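Local atomic coordinates of haloacid dehalogenase-like hydrolase (Bacteroides thetaiotaomicron, PDB entry 2RBK), a protein that probably acts as a magnesium-dependent phosphatase of the haloacid dehalogenase superfamily. Residues 14-19 with 126-131; 19-24 with 51-56; 101-106 with 116-121; 149-154 with 176-181. All blocks are in the same frame, centred on the assembly; numbering follows the deposited sequence. Where two conformers were deposited one is given.

Contact 1: residues 14-19 with 126-131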
loop_
_atom_site.group_PDB
_atom_site.type_symbol
_atom_site.label_atom_id
_atom_site.label_comp_id
_atom_site.label_asym_id
_atom_site.label_seq_id
_atom_site.Cartn_x
_atom_site.Cartn_y
_atom_site.Cartn_z
ATOM N N VAL A 14 10.394 -2.482 4.058
ATOM C CA VAL A 14 10.884 -1.645 5.163
ATOM C C VAL A 14 10.402 -2.207 6.476
ATOM O O VAL A 14 9.207 -2.366 6.706
ATOM C CB VAL A 14 10.407 -0.183 4.979
ATOM C CG1 VAL A 14 10.911 0.690 6.181
ATOM C CG2 VAL A 14 10.867 0.409 3.711
ATOM N N SER A 15 11.364 -2.505 7.371
ATOM C CA SER A 15 11.064 -3.039 8.670
ATOM C C SER A 15 10.354 -2.048 9.568
ATOM O O SER A 15 10.819 -0.913 9.696
ATOM C CB SER A 15 12.385 -3.433 9.312
ATOM O OG SER A 15 12.181 -3.788 10.674
ATOM N N PHE A 16 9.313 -2.454 10.275
ATOM C CA PHE A 16 8.662 -1.600 11.251
ATOM C C PHE A 16 9.561 -1.436 12.466
ATOM O O PHE A 16 9.445 -0.453 13.191
ATOM C CB PHE A 16 7.329 -2.184 11.700
ATOM C CG PHE A 16 6.201 -1.989 10.749
ATOM C CD1 PHE A 16 5.651 -0.758 10.527
ATOM C CD2 PHE A 16 5.635 -3.065 10.034
ATOM C CE1 PHE A 16 4.565 -0.583 9.656
ATOM C CE2 PHE A 16 4.580 -2.828 9.220
ATOM C CZ PHE A 16 4.007 -1.630 8.967
ATOM N N GLU A 17 10.413 -2.414 12.712
ATOM C CA GLU A 17 11.251 -2.379 13.939
ATOM C C GLU A 17 12.477 -1.512 13.735
ATOM O O GLU A 17 12.839 -0.767 14.661
ATOM C CB GLU A 17 11.471 -3.837 14.367
ATOM C CG GLU A 17 10.199 -4.606 14.756
ATOM C CD GLU A 17 9.312 -5.193 13.683
ATOM O OE1 GLU A 17 9.690 -5.502 12.513
ATOM O OE2 GLU A 17 8.100 -5.354 14.017
ATOM N N THR A 18 13.094 -1.540 12.550
ATOM C CA THR A 18 14.253 -0.734 12.303
ATOM C C THR A 18 13.953 0.494 11.466
ATOM O O THR A 18 14.755 1.418 11.375
ATOM C CB THR A 18 15.352 -1.505 11.568
ATOM O OG1 THR A 18 14.902 -1.743 10.238
ATOM C CG2 THR A 18 15.697 -2.877 12.184
ATOM N N HIS A 19 12.865 0.563 10.731
ATOM C CA HIS A 19 12.535 1.592 9.778
ATOM C C HIS A 19 13.497 1.645 8.584
ATOM O O HIS A 19 13.636 2.661 7.916
ATOM C CB HIS A 19 12.369 2.977 10.411
ATOM C CG HIS A 19 11.381 2.843 11.547
ATOM N ND1 HIS A 19 10.038 2.565 11.371
ATOM C CD2 HIS A 19 11.624 2.908 12.898
ATOM C CE1 HIS A 19 9.483 2.501 12.591
ATOM N NE2 HIS A 19 10.419 2.708 13.543
ATOM N N TYR A 126 3.895 9.991 12.324
ATOM C CA TYR A 126 5.098 10.803 12.365
ATOM C C TYR A 126 6.219 10.149 13.162
ATOM O O TYR A 126 7.321 9.866 12.713
ATOM C CB TYR A 126 4.754 12.187 12.981
ATOM C CG TYR A 126 3.654 12.905 12.220
ATOM C CD1 TYR A 126 3.414 12.662 10.894
ATOM C CD2 TYR A 126 2.859 13.848 12.844
ATOM C CE1 TYR A 126 2.437 13.308 10.213
ATOM C CE2 TYR A 126 1.848 14.518 12.176
ATOM C CZ TYR A 126 1.643 14.227 10.851
ATOM O OH TYR A 126 0.656 14.876 10.134
ATOM N N ASP A 127 5.971 9.922 14.449
ATOM C CA ASP A 127 7.059 9.527 15.338
ATOM C C ASP A 127 7.541 8.099 15.044
ATOM O O ASP A 127 8.723 7.844 15.248
ATOM C CB ASP A 127 6.673 9.612 16.810
ATOM C CG ASP A 127 6.511 11.058 17.238
ATOM O OD1 ASP A 127 6.896 11.964 16.452
ATOM O OD2 ASP A 127 5.957 11.209 18.336
ATOM N N PHE A 128 6.605 7.289 14.571
ATOM C CA PHE A 128 6.948 5.909 14.216
ATOM C C PHE A 128 7.310 5.685 12.778
ATOM O O PHE A 128 8.385 5.213 12.370
ATOM C CB PHE A 128 5.696 5.095 14.549
ATOM C CG PHE A 128 5.967 3.604 14.421
ATOM C CD1 PHE A 128 6.977 3.003 15.164
ATOM C CD2 PHE A 128 5.170 2.860 13.579
ATOM C CE1 PHE A 128 7.217 1.626 15.077
ATOM C CE2 PHE A 128 5.430 1.509 13.478
ATOM C CZ PHE A 128 6.439 0.883 14.200
ATOM N N LEU A 129 6.311 5.987 11.922
ATOM C CA LEU A 129 6.492 5.691 10.532
ATOM C C LEU A 129 7.292 6.794 9.911
ATOM O O LEU A 129 7.583 6.504 8.749
ATOM C CB LEU A 129 5.251 5.604 9.679
ATOM C CG LEU A 129 4.311 4.467 10.000
ATOM C CD1 LEU A 129 3.050 4.564 9.181
ATOM C CD2 LEU A 129 5.038 3.138 9.751
ATOM N N HIS A 130 7.595 7.871 10.576
ATOM C CA HIS A 130 8.537 8.792 9.960
ATOM C C HIS A 130 7.955 9.453 8.724
ATOM O O HIS A 130 8.764 9.745 7.856
ATOM C CB HIS A 130 9.802 8.060 9.446
ATOM C CG HIS A 130 10.468 7.364 10.557
ATOM N ND1 HIS A 130 10.980 8.098 11.600
ATOM C CD2 HIS A 130 10.678 6.055 10.785
ATOM C CE1 HIS A 130 11.500 7.239 12.450
ATOM N NE2 HIS A 130 11.332 6.019 11.990
ATOM N N VAL A 131 6.641 9.612 8.750
ATOM C CA VAL A 131 6.078 10.431 7.660
ATOM C C VAL A 131 6.259 11.899 8.019
ATOM O O VAL A 131 6.053 12.254 9.194
ATOM C CB VAL A 131 4.625 10.036 7.463
ATOM C CG1 VAL A 131 3.885 10.960 6.524
ATOM C CG2 VAL A 131 4.580 8.597 6.911
#
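H19 meets F128 and H130 where a loop following strand 4-7 runs up against the turn at the far end of helix 119-128, the backbones drawing nearest at the CA atoms of H19 and L129, 7.3 Å apart. The imidazole of H19 is gripped by two edge-to-face aromatic contacts. Its own edge points at the face of F128, with H19 CE1 3.5 Å from F128 CE1 and the planes at 86°. One of its faces receives the edge of H130, whose NE2 lies 3.2 Å from H19 CG. F128 O also crowds the H19 ring, 2.9 Å from H19 CE1, but over a face, at angles too poor for a hydrogen bond from either ring nitrogen. CG of F128 is anti to the backbone N (chi1 -172°), which starts its ring toward the 14-19 loop; CE2 lies 3.7 Å from F16 CD1. L129 CD2 abuts the F16 rim at CE1, 3.8 Å away. An alanine in place of H19 would probably leave the H130 edge without a face to rest on and open a gap beside F128. Histidine suits the site because its flat ring offers an edge to F128 and a face to H130. S15 OG, bonded by T18 N, makes an ST motif. The aromatic cluster joins catalytic core to cap, as in capped haloacid dehalogenase enzymes, and F16 touches D10 of the magnesium site.

Contact 2: residues 19-24 with 51-56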
loop_
_atom_site.group_PDB
_atom_site.type_symbol
_atom_site.label_atom_id
_atom_site.label_comp_id
_atom_site.label_asym_id
_atom_site.label_seq_id
_atom_site.Cartn_x
_atom_site.Cartn_y
_atom_site.Cartn_z
ATOM N N HIS A 19 12.865 0.563 10.731
ATOM C CA HIS A 19 12.535 1.592 9.778
ATOM C C HIS A 19 13.497 1.645 8.584
ATOM O O HIS A 19 13.636 2.661 7.916
ATOM C CB HIS A 19 12.369 2.977 10.411
ATOM C CG HIS A 19 11.381 2.843 11.547
ATOM N ND1 HIS A 19 10.038 2.565 11.371
ATOM C CD2 HIS A 19 11.624 2.908 12.898
ATOM C CE1 HIS A 19 9.483 2.501 12.591
ATOM N NE2 HIS A 19 10.419 2.708 13.543
ATOM N N ARG A 20 14.179 0.538 8.278
ATOM C CA ARG A 20 15.097 0.389 7.210
ATOM C C ARG A 20 14.798 -0.848 6.358
ATOM O O ARG A 20 14.196 -1.809 6.825
ATOM C CB ARG A 20 16.556 0.303 7.733
ATOM C CG ARG A 20 16.919 1.473 8.662
ATOM C CD ARG A 20 16.905 2.781 7.885
ATOM N NE ARG A 20 17.799 2.804 6.694
ATOM C CZ ARG A 20 19.037 3.228 6.685
ATOM N NH1 ARG A 20 19.631 3.712 7.781
ATOM N NH2 ARG A 20 19.687 3.173 5.535
ATOM N N ILE A 21 15.312 -0.812 5.166
ATOM C CA ILE A 21 15.287 -1.956 4.257
ATOM C C ILE A 21 16.465 -2.915 4.600
ATOM O O ILE A 21 17.592 -2.460 4.684
ATOM C CB ILE A 21 15.387 -1.537 2.805
ATOM C CG1 ILE A 21 14.248 -0.558 2.450
ATOM C CG2 ILE A 21 15.399 -2.746 1.890
ATOM C CD1 ILE A 21 14.294 -0.043 1.007
ATOM N N PRO A 22 16.205 -4.198 4.810
ATOM C CA PRO A 22 17.316 -5.134 5.074
ATOM C C PRO A 22 18.322 -5.071 3.920
ATOM O O PRO A 22 17.992 -5.018 2.736
ATOM C CB PRO A 22 16.625 -6.495 5.154
ATOM C CG PRO A 22 15.233 -6.147 5.628
ATOM C CD PRO A 22 14.909 -4.840 4.938
ATOM N N SER A 23 19.575 -5.211 4.298
ATOM C CA SER A 23 20.633 -5.247 3.300
ATOM C C SER A 23 20.446 -6.357 2.295
ATOM O O SER A 23 20.715 -6.169 1.111
ATOM C CB SER A 23 21.958 -5.333 4.041
ATOM O OG SER A 23 22.159 -6.508 4.742
ATOM N N SER A 24 19.988 -7.508 2.737
ATOM C CA SER A 24 19.821 -8.617 1.808
ATOM C C SER A 24 18.665 -8.388 0.830
ATOM O O SER A 24 18.671 -8.987 -0.254
ATOM C CB SER A 24 19.679 -9.949 2.498
ATOM O OG SER A 24 18.476 -9.972 3.241
ATOM N N ASN A 51 8.674 8.083 1.423
ATOM C CA ASN A 51 9.908 8.754 1.825
ATOM C C ASN A 51 10.918 7.729 2.327
ATOM O O ASN A 51 11.927 8.130 2.901
ATOM C CB ASN A 51 9.642 9.822 2.902
ATOM C CG ASN A 51 9.289 9.193 4.246
ATOM O OD1 ASN A 51 8.867 8.046 4.345
ATOM N ND2 ASN A 51 9.438 9.945 5.345
ATOM N N ASN A 52 10.672 6.440 2.101
ATOM C CA ASN A 52 11.444 5.361 2.767
ATOM C C ASN A 52 12.045 4.393 1.777
ATOM O O ASN A 52 12.541 3.347 2.177
ATOM C CB ASN A 52 10.547 4.704 3.818
ATOM C CG ASN A 52 9.279 4.088 3.271
ATOM O OD1 ASN A 52 8.972 4.255 2.062
ATOM N ND2 ASN A 52 8.524 3.469 4.171
ATOM N N LEU A 53 12.073 4.740 0.456
ATOM C CA LEU A 53 12.566 3.892 -0.569
ATOM C C LEU A 53 13.806 4.409 -1.273
ATOM O O LEU A 53 14.205 3.886 -2.316
ATOM C CB LEU A 53 11.519 3.548 -1.641
ATOM C CG LEU A 53 10.302 2.793 -1.155
ATOM C CD1 LEU A 53 9.426 2.510 -2.390
ATOM C CD2 LEU A 53 10.701 1.519 -0.448
ATOM N N SER A 54 14.491 5.450 -0.743
ATOM C CA SER A 54 15.603 6.052 -1.473
ATOM C C SER A 54 16.692 5.071 -1.833
ATOM O O SER A 54 17.298 5.211 -2.862
ATOM C CB SER A 54 16.181 7.247 -0.723
ATOM O OG SER A 54 16.737 6.881 0.502
ATOM N N GLU A 55 16.942 4.079 -1.004
ATOM C CA GLU A 55 17.979 3.128 -1.387
ATOM C C GLU A 55 17.696 2.410 -2.707
ATOM O O GLU A 55 18.577 2.187 -3.572
ATOM C CB GLU A 55 18.216 2.119 -0.269
ATOM C CG GLU A 55 18.717 2.804 0.986
ATOM C CD GLU A 55 18.394 2.030 2.224
ATOM O OE1 GLU A 55 17.228 1.617 2.367
ATOM O OE2 GLU A 55 19.239 1.852 3.074
ATOM N N LEU A 56 16.457 2.058 -2.897
ATOM C CA LEU A 56 16.052 1.376 -4.112
ATOM C C LEU A 56 15.953 2.361 -5.295
ATOM O O LEU A 56 16.328 2.030 -6.412
ATOM C CB LEU A 56 14.725 0.629 -3.942
ATOM C CG LEU A 56 14.701 -0.424 -2.851
ATOM C CD1 LEU A 56 13.332 -1.041 -2.731
ATOM C CD2 LEU A 56 15.782 -1.477 -3.124
HETATM O O HOH W 1 13.846 3.059 4.596
HETATM O O HOH W 2 19.281 -0.380 4.479
#
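R20 and E55 cross at about a right angle, joined at their ends by a salt bridge in which R20 NH2 donates to E55 OE2 over 2.8 Å. The carboxylate oxygen lies nearly in the guanidinium plane, yet the donor approaches from above the carboxylate plane, the two flat groups being 40° apart. CB of R20 points away from 51-56; bends at chi2 and chi3 (-65° and -56°) turn the chain back, and a long, flexible arginine can make that return. E55 OE2 takes a second hydrogen bond from a water, 2.6 Å away, which also donates to I21 O; the oxygen is thus held directly by the R20 side chain and, through the water, by backbone. I21 runs past E55 in the opposite direction, its CD1 3.6 Å from E55 OE1. The same methyl reaches L56 CG at 3.9 Å and, less closely, L53 CD2, isoleucine being long enough to pack on both leucines as well as against E55 OE1. Another water donates to N52 O and weakly to H19 O. L53 is the N-cap, and E55, in the first helical turn, sits where the helix dipole would probably favour a negative charge. The contact thus packs the loop leading into helix 23-34 against the start of helix 54-58 on the Rossmann-like core of the haloacid dehalogenase fold, near the magnesium site, whose ligand D10 is touched by N52.

Contact 3: residues 101-106 with 116-121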
loop_
_atom_site.group_PDB
_atom_site.type_symbol
_atom_site.label_atom_id
_atom_site.label_comp_id
_atom_site.label_asym_id
_atom_site.label_seq_id
_atom_site.Cartn_x
_atom_site.Cartn_y
_atom_site.Cartn_z
ATOM N N GLY A 101 -15.054 12.403 16.499
ATOM C CA GLY A 101 -13.828 12.947 17.004
ATOM C C GLY A 101 -12.577 12.188 16.667
ATOM O O GLY A 101 -11.703 12.100 17.551
ATOM N N VAL A 102 -12.510 11.640 15.444
ATOM C CA VAL A 102 -11.270 11.004 15.014
ATOM C C VAL A 102 -10.749 11.677 13.774
ATOM O O VAL A 102 -11.470 12.281 12.975
ATOM C CB VAL A 102 -11.463 9.511 14.802
ATOM C CG1 VAL A 102 -11.999 8.830 16.063
ATOM C CG2 VAL A 102 -12.444 9.234 13.708
ATOM N N PRO A 103 -9.423 11.596 13.587
ATOM C CA PRO A 103 -8.819 12.260 12.440
ATOM C C PRO A 103 -8.991 11.440 11.156
ATOM O O PRO A 103 -9.261 10.222 11.160
ATOM C CB PRO A 103 -7.327 12.294 12.776
ATOM C CG PRO A 103 -7.131 11.437 13.966
ATOM C CD PRO A 103 -8.463 11.079 14.533
ATOM N N CYS A 104 -8.782 12.143 10.041
ATOM C CA CYS A 104 -8.849 11.491 8.732
ATOM C C CYS A 104 -7.942 12.246 7.765
ATOM O O CYS A 104 -7.969 13.471 7.727
ATOM C CB CYS A 104 -10.280 11.460 8.223
ATOM S SG CYS A 104 -10.534 10.428 6.755
ATOM N N ILE A 105 -7.141 11.490 7.029
ATOM C CA ILE A 105 -6.299 11.992 5.940
ATOM C C ILE A 105 -7.080 11.901 4.651
ATOM O O ILE A 105 -7.804 10.921 4.367
ATOM C CB ILE A 105 -4.988 11.207 5.860
ATOM C CG1 ILE A 105 -4.154 11.371 7.129
ATOM C CG2 ILE A 105 -4.201 11.485 4.621
ATOM C CD1 ILE A 105 -3.045 10.361 7.261
ATOM N N PHE A 106 -6.976 12.963 3.837
ATOM C CA PHE A 106 -7.616 13.042 2.519
ATOM C C PHE A 106 -6.555 13.266 1.486
ATOM O O PHE A 106 -5.830 14.281 1.564
ATOM C CB PHE A 106 -8.680 14.149 2.475
ATOM C CG PHE A 106 -9.854 13.912 3.393
ATOM C CD1 PHE A 106 -9.788 14.258 4.737
ATOM C CD2 PHE A 106 -11.019 13.326 2.932
ATOM C CE1 PHE A 106 -10.838 14.013 5.560
ATOM C CE2 PHE A 106 -12.081 13.125 3.763
ATOM C CZ PHE A 106 -11.989 13.452 5.110
ATOM N N GLN A 116 -8.232 17.456 11.776
ATOM C CA GLN A 116 -8.219 17.274 13.215
ATOM C C GLN A 116 -7.221 16.228 13.706
ATOM O O GLN A 116 -7.533 15.295 14.486
ATOM C CB GLN A 116 -9.635 16.993 13.737
ATOM C CG GLN A 116 -10.688 18.016 13.385
ATOM C CD GLN A 116 -10.497 19.337 14.045
ATOM O OE1 GLN A 116 -10.026 19.403 15.209
ATOM N NE2 GLN A 116 -10.974 20.415 13.424
ATOM N N PRO A 117 -5.971 16.377 13.293
ATOM C CA PRO A 117 -4.996 15.387 13.715
ATOM C C PRO A 117 -4.858 15.291 15.247
ATOM O O PRO A 117 -4.915 16.344 15.890
ATOM C CB PRO A 117 -3.711 15.877 13.065
ATOM C CG PRO A 117 -3.877 17.356 12.814
ATOM C CD PRO A 117 -5.349 17.461 12.525
ATOM N N ASN A 118 -4.705 14.096 15.794
ATOM C CA ASN A 118 -4.698 13.873 17.266
ATOM C C ASN A 118 -3.608 12.852 17.646
ATOM O O ASN A 118 -2.704 12.570 16.838
ATOM C CB ASN A 118 -6.046 13.535 17.833
ATOM C CG ASN A 118 -6.573 12.163 17.508
ATOM O OD1 ASN A 118 -5.869 11.355 16.950
ATOM N ND2 ASN A 118 -7.833 11.855 17.879
ATOM N N GLU A 119 -3.630 12.310 18.845
ATOM C CA GLU A 119 -2.593 11.391 19.299
ATOM C C GLU A 119 -2.407 10.234 18.342
ATOM O O GLU A 119 -1.330 9.699 18.174
ATOM C CB GLU A 119 -2.795 10.860 20.713
ATOM C CG GLU A 119 -1.849 9.727 21.147
ATOM C CD GLU A 119 -0.392 10.167 21.289
ATOM O OE1 GLU A 119 -0.065 11.404 21.291
ATOM O OE2 GLU A 119 0.452 9.243 21.488
ATOM N N MET A 120 -3.456 9.680 17.757
ATOM C CA MET A 120 -3.244 8.580 16.870
ATOM C C MET A 120 -2.361 8.966 15.670
ATOM O O MET A 120 -1.471 8.154 15.274
ATOM C CB MET A 120 -4.598 7.940 16.449
ATOM C CG MET A 120 -5.343 7.465 17.682
ATOM S SD MET A 120 -4.883 5.937 18.351
ATOM C CE MET A 120 -3.238 5.854 18.975
ATOM N N VAL A 121 -2.479 10.196 15.101
ATOM C CA VAL A 121 -1.681 10.579 13.929
ATOM C C VAL A 121 -0.202 10.784 14.232
ATOM O O VAL A 121 0.739 10.342 13.530
ATOM C CB VAL A 121 -2.223 11.871 13.282
ATOM C CG1 VAL A 121 -1.400 12.279 12.062
ATOM C CG2 VAL A 121 -3.685 11.727 12.890
HETATM O O HOH W 3 -9.111 13.820 18.733
#
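P103 and P117 bring the two backbones to 5.1 Å between CA atoms, where the chain entering strand 104-107 passes the turn that leads into helix 119-128. CG of the P103 ring lies 3.2 Å from N118 OD1, its CD 3.5 Å from N118 ND2, and the two side chains cross at about a right angle. On the helix side V121 CG2 closes to 3.6 Å from P103 CG, while Q116 O sits 3.5 Å from P103 CB. N118 CG occupies the crowded position between the backbone N and the carbonyl carbon (chi1 72°). From there OD1 accepts from M120 N over 3.0 Å, the donor standing above the amide plane, and so caps the helix start. An alanine in place of N118 would probably leave M120 N without its cap and open a gap over P103 CG and CD. G101 ends the preceding helix in a Schellman motif, its positive phi suiting glycine. A rigid, apolar proline suits the middle, packing against valine methyl and amide without needing a bond. The contact is mostly van der Waals packing, with one water link: N118 OD1 is spent on its own helix, while ND2 bonds a water that reaches G101 O only weakly.

Contact 4: residues 149-154 with 176-181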
loop_
_atom_site.group_PDB
_atom_site.type_symbol
_atom_site.label_atom_id
_atom_site.label_comp_id
_atom_site.label_asym_id
_atom_site.label_seq_id
_atom_site.Cartn_x
_atom_site.Cartn_y
_atom_site.Cartn_z
ATOM N N GLN A 149 -7.937 8.796 -2.086
ATOM C CA GLN A 149 -7.891 7.902 -0.951
ATOM C C GLN A 149 -8.177 8.707 0.325
ATOM O O GLN A 149 -7.711 9.822 0.473
ATOM C CB GLN A 149 -6.530 7.191 -0.819
ATOM C CG GLN A 149 -6.471 6.212 0.356
ATOM C CD GLN A 149 -5.227 5.353 0.255
ATOM O OE1 GLN A 149 -5.294 4.294 -0.420
ATOM N NE2 GLN A 149 -4.108 5.751 0.825
ATOM N N MET A 150 -8.955 8.097 1.232
ATOM C CA MET A 150 -9.116 8.624 2.579
ATOM C C MET A 150 -8.576 7.637 3.565
ATOM O O MET A 150 -8.755 6.429 3.386
ATOM C CB MET A 150 -10.577 8.848 2.913
ATOM C CG MET A 150 -11.366 9.679 2.075
ATOM S SD MET A 150 -13.093 9.741 2.419
ATOM C CE MET A 150 -13.931 8.265 2.091
ATOM N N THR A 151 -7.976 8.127 4.618
ATOM C CA THR A 151 -7.392 7.279 5.673
ATOM C C THR A 151 -7.942 7.705 7.026
ATOM O O THR A 151 -7.318 8.564 7.702
ATOM C CB THR A 151 -5.877 7.316 5.554
ATOM O OG1 THR A 151 -5.527 6.836 4.242
ATOM C CG2 THR A 151 -5.267 6.422 6.606
ATOM N N PRO A 152 -9.096 7.187 7.392
ATOM C CA PRO A 152 -9.659 7.464 8.714
ATOM C C PRO A 152 -8.996 6.638 9.799
ATOM O O PRO A 152 -8.679 5.466 9.635
ATOM C CB PRO A 152 -11.155 7.032 8.555
ATOM C CG PRO A 152 -11.060 5.940 7.538
ATOM C CD PRO A 152 -10.037 6.398 6.550
ATOM N N PHE A 153 -8.789 7.288 10.972
ATOM C CA PHE A 153 -8.183 6.640 12.120
ATOM C C PHE A 153 -9.330 6.060 12.945
ATOM O O PHE A 153 -9.732 6.558 14.004
ATOM C CB PHE A 153 -7.323 7.644 12.909
ATOM C CG PHE A 153 -6.013 7.882 12.227
ATOM C CD1 PHE A 153 -6.025 8.621 11.041
ATOM C CD2 PHE A 153 -4.775 7.398 12.624
ATOM C CE1 PHE A 153 -4.852 8.857 10.366
ATOM C CE2 PHE A 153 -3.582 7.638 11.951
ATOM C CZ PHE A 153 -3.639 8.358 10.762
ATOM N N ILE A 154 -9.934 4.970 12.409
ATOM C CA ILE A 154 -11.117 4.293 13.008
ATOM C C ILE A 154 -10.771 2.877 13.359
ATOM O O ILE A 154 -9.995 2.228 12.669
ATOM C CB ILE A 154 -12.311 4.335 12.025
ATOM C CG1 ILE A 154 -12.009 3.763 10.636
ATOM C CG2 ILE A 154 -12.813 5.789 11.991
ATOM C CD1 ILE A 154 -13.222 3.704 9.748
ATOM N N PRO A 176 -2.699 -1.433 12.300
ATOM C CA PRO A 176 -4.022 -1.512 12.991
ATOM C C PRO A 176 -4.701 -0.197 13.336
ATOM O O PRO A 176 -5.925 -0.017 13.618
ATOM C CB PRO A 176 -3.638 -2.352 14.241
ATOM C CG PRO A 176 -2.323 -2.952 13.923
ATOM C CD PRO A 176 -1.537 -1.985 13.051
ATOM N N ALA A 177 -4.010 0.953 13.429
ATOM C CA ALA A 177 -4.823 2.054 13.951
ATOM C C ALA A 177 -5.705 2.839 12.993
ATOM O O ALA A 177 -6.441 3.797 13.339
ATOM C CB ALA A 177 -3.819 3.039 14.565
ATOM N N PHE A 178 -5.698 2.461 11.727
ATOM C CA PHE A 178 -6.374 3.224 10.680
ATOM C C PHE A 178 -6.627 2.331 9.494
ATOM O O PHE A 178 -6.074 1.244 9.430
ATOM C CB PHE A 178 -5.479 4.375 10.286
ATOM C CG PHE A 178 -4.094 4.023 9.727
ATOM C CD1 PHE A 178 -3.930 3.828 8.367
ATOM C CD2 PHE A 178 -2.953 3.912 10.553
ATOM C CE1 PHE A 178 -2.670 3.535 7.850
ATOM C CE2 PHE A 178 -1.689 3.622 10.042
ATOM C CZ PHE A 178 -1.568 3.438 8.674
ATOM N N ALA A 179 -7.425 2.814 8.563
ATOM C CA ALA A 179 -7.744 2.078 7.345
ATOM C C ALA A 179 -7.602 3.022 6.155
ATOM O O ALA A 179 -7.765 4.224 6.309
ATOM C CB ALA A 179 -9.158 1.498 7.413
ATOM N N ASP A 180 -7.415 2.453 4.965
ATOM C CA ASP A 180 -7.419 3.182 3.719
ATOM C C ASP A 180 -8.692 2.865 2.947
ATOM O O ASP A 180 -9.026 1.686 2.772
ATOM C CB ASP A 180 -6.229 2.789 2.844
ATOM C CG ASP A 180 -4.869 3.195 3.375
ATOM O OD1 ASP A 180 -4.740 4.253 4.032
ATOM O OD2 ASP A 180 -3.918 2.407 3.049
ATOM N N VAL A 181 -9.345 3.891 2.457
ATOM C CA VAL A 181 -10.607 3.810 1.746
ATOM C C VAL A 181 -10.366 4.338 0.333
ATOM O O VAL A 181 -9.872 5.454 0.157
ATOM C CB VAL A 181 -11.672 4.618 2.469
ATOM C CG1 VAL A 181 -13.020 4.475 1.739
ATOM C CG2 VAL A 181 -11.829 4.157 3.903
#
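M150 and V181 form a single antiparallel hydrogen-bonded pair that sets strand 180-182 against strand 149-152, at the edge of the cap's sheet. M150 N donates to V181 O over 3.0 Å and V181 N to M150 O over 2.8 Å, the latter almost in line with the carbonyl. A third bond, A179 N to P152 O, continues the pairing. P152 has no N-H to return it, and A179 O instead takes a CA-H...O contact from T151 CA. Beyond the backbone, T151 OG1 donates to D180 OD1 across 2.7 Å, on the anti side of the carboxylate, the two side chains lying alongside. T151 CG2, anti to the backbone N, packs 3.4 Å from F178 CD1, so the threonine serves both neighbours. V181, a branched apolar residue suited to burial, packs CG1 on M150 CE and CG2 on P152 CD, each 3.9 Å apart. F178 CB sits over a face of the F153 ring in a CH-pi contact, 4.0 Å from its centroid. The Q149 amide stacks on the D180 carboxylate, their planes 6° apart. Q149 NE2 bonds G44 O, and N69 ND2 bonds both Q149 OE1 and D180 OD2. The polar ends of Q149 and D180 thus all have partners, W174 NE1 of the ligand pocket adding a weak bond to D180 OD2, and this is likely to fix the D180 carboxylate about 5 Å from the bound vanadium ligand.

Contacts 1 and 2 share H19, and their centres lie 11 Å apart; N51 ND2 probably bonds H130 O of the cap at 2.6 Å, tying 51-56 to the cap as contact 1 ties 14-19. Contacts 3 and 4 (centres 10 Å apart) are joined through neighbouring strands 104-107 and 149-152 by probable bonds T151 N to I105 O (2.8 Å) and F153 N to P103 O (3.0 Å). Helix 119-128 links contact 3 to contact 1. The F16 side chain lies about 5 Å from both the magnesium ion and the vanadium ligand, and N52 about 7 Å from the latter. D180 of contact 4 approaches it from the cap to about 5 Å; contact 3 stays away.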